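Local coordinates for protein transcriptional regulator, putative, Mar family (Thermotoga maritima, PDB 2ETH) that probably binds DNA as a dimeric transcription factor of the MarR family, regulating gene expression in this bacterium, at residues F50-L55 and I111-I115. Residues are numbered along the deposited sequence; the frame is centred on the assembly and turned at random.
Sequences FLYVAL and IFGEI
Phe112 holds CG opposite its own backbone nitrogen (chi1 -180°), which puts its ring on residues 50-55, while Leu51 and Leu55 each hold CG anti to the carbonyl carbon and, with chi2 near 170°, present a CD2 methyl to that ring. Phe112 is a knob in a hole made by Phe50, Leu51, Ala54 and Leu55. Ala54 forms the floor: its CB lies over one face of the ring, 3.9 Å from the centroid of Phe112, in a CH-pi contact offset toward the rim. Leu55 comes in across the far end of the ring, its CD2 3.4 Å from CZ of Phe112, and Leu51 CD2 sits 4.1 Å from CE1 of Phe112; both leucines run at about a right angle to the phenylalanine side chain. The segments 50-55 and 111-115 cross almost at a right angle (-89°), with axes 11.1 Å apart at closest approach. In the winged-helix fold of MarR proteins, this joins a helix of what is probably the DNA-binding lobe to the long helix 106-127 that follows the wing strands. Cut back to an alanine, Phe112 would probably leave a gap over Ala54 and the two leucine methyls without the ring they pack on. Phe50 stands beside the knob, the edge of its ring turned to Ile115, with CE2 4.3 Å from CD1 of Ile115; its CZ is also 4.3 Å from CB of Phe112. Phe50 also touches Leu104 of strand 100-104 and, together with Ile111, Leu87. Leu51 and Leu55 also pack on Phe23 of the second subunit, and Ile115 on Phe19 of that subunit.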
# COMPACT_ATOMS: atom_id res chain seq x y z
N PHE A 50 7.16 -9.84 -2.94
CA PHE A 50 6.88 -10.27 -4.31
C PHE A 50 7.25 -9.17 -5.29
O PHE A 50 8.03 -9.41 -6.19
CB PHE A 50 5.41 -10.70 -4.51
CG PHE A 50 5.05 -11.05 -5.95
CD1 PHE A 50 5.52 -12.23 -6.55
CD2 PHE A 50 4.29 -10.17 -6.73
CE1 PHE A 50 5.20 -12.53 -7.88
CE2 PHE A 50 3.98 -10.46 -8.06
CZ PHE A 50 4.41 -11.64 -8.63
N LEU A 51 6.76 -7.95 -5.07
CA LEU A 51 7.10 -6.79 -5.96
C LEU A 51 8.58 -6.44 -5.97
O LEU A 51 9.16 -6.13 -7.04
CB LEU A 51 6.29 -5.57 -5.59
CG LEU A 51 4.77 -5.66 -5.87
CD1 LEU A 51 4.04 -4.48 -5.19
CD2 LEU A 51 4.53 -5.69 -7.40
N TYR A 52 9.21 -6.51 -4.82
CA TYR A 52 10.64 -6.26 -4.75
C TYR A 52 11.35 -7.17 -5.73
O TYR A 52 12.08 -6.68 -6.58
CB TYR A 52 11.15 -6.45 -3.33
CG TYR A 52 12.63 -6.22 -3.14
CD1 TYR A 52 13.23 -5.08 -3.65
CD2 TYR A 52 13.42 -7.14 -2.45
CE1 TYR A 52 14.59 -4.84 -3.48
CE2 TYR A 52 14.77 -6.90 -2.27
CZ TYR A 52 15.35 -5.73 -2.81
OH TYR A 52 16.70 -5.44 -2.72
N VAL A 53 11.10 -8.47 -5.67
CA VAL A 53 11.69 -9.40 -6.66
C VAL A 53 11.17 -9.21 -8.09
O VAL A 53 11.93 -9.31 -9.04
CB VAL A 53 11.55 -10.95 -6.21
CG1 VAL A 53 12.04 -11.93 -7.33
CG2 VAL A 53 12.32 -11.18 -4.91
N ALA A 54 9.86 -8.96 -8.24
CA ALA A 54 9.27 -8.77 -9.57
C ALA A 54 9.81 -7.53 -10.24
O ALA A 54 9.96 -7.53 -11.45
CB ALA A 54 7.75 -8.72 -9.49
N LEU A 55 10.08 -6.47 -9.46
CA LEU A 55 10.54 -5.17 -10.02
C LEU A 55 12.03 -5.08 -10.19
O LEU A 55 12.49 -4.55 -11.18
CB LEU A 55 10.10 -3.98 -9.19
CG LEU A 55 8.65 -3.59 -9.35
CD1 LEU A 55 8.38 -2.56 -8.25
CD2 LEU A 55 8.39 -3.06 -10.77
N ILE A 111 1.27 -12.85 -13.15
CA ILE A 111 0.59 -12.00 -12.19
C ILE A 111 1.23 -10.62 -12.20
O ILE A 111 0.52 -9.63 -12.17
CB ILE A 111 0.59 -12.57 -10.74
CG1 ILE A 111 -0.25 -13.86 -10.63
CG2 ILE A 111 -0.02 -11.57 -9.74
CD1 ILE A 111 -1.74 -13.66 -10.82
N PHE A 112 2.56 -10.54 -12.25
CA PHE A 112 3.22 -9.23 -12.30
C PHE A 112 2.84 -8.48 -13.58
O PHE A 112 2.65 -7.29 -13.54
CB PHE A 112 4.72 -9.32 -12.22
CG PHE A 112 5.38 -7.98 -12.26
CD1 PHE A 112 5.06 -6.99 -11.31
CD2 PHE A 112 6.31 -7.68 -13.24
CE1 PHE A 112 5.63 -5.71 -11.37
CE2 PHE A 112 6.90 -6.45 -13.31
CZ PHE A 112 6.54 -5.44 -12.38
N GLY A 113 2.72 -9.19 -14.69
CA GLY A 113 2.25 -8.60 -15.93
C GLY A 113 0.85 -8.02 -15.82
O GLY A 113 0.58 -6.95 -16.35
N GLU A 114 -0.04 -8.70 -15.13
CA GLU A 114 -1.34 -8.13 -14.87
C GLU A 114 -1.24 -6.88 -14.02
O GLU A 114 -1.98 -5.93 -14.21
CB GLU A 114 -2.23 -9.12 -14.14
CG GLU A 114 -2.69 -10.27 -14.98
CD GLU A 114 -3.35 -11.35 -14.10
OE1 GLU A 114 -3.78 -10.96 -12.97
OE2 GLU A 114 -3.42 -12.55 -14.52
N ILE A 115 -0.37 -6.92 -13.03
CA ILE A 115 -0.23 -5.84 -12.08
C ILE A 115 0.32 -4.58 -12.78
O ILE A 115 -0.16 -3.48 -12.55
CB ILE A 115 0.71 -6.26 -10.94
CG1 ILE A 115 -0.06 -7.12 -9.93
CG2 ILE A 115 1.28 -5.04 -10.22
CD1 ILE A 115 0.82 -7.58 -8.77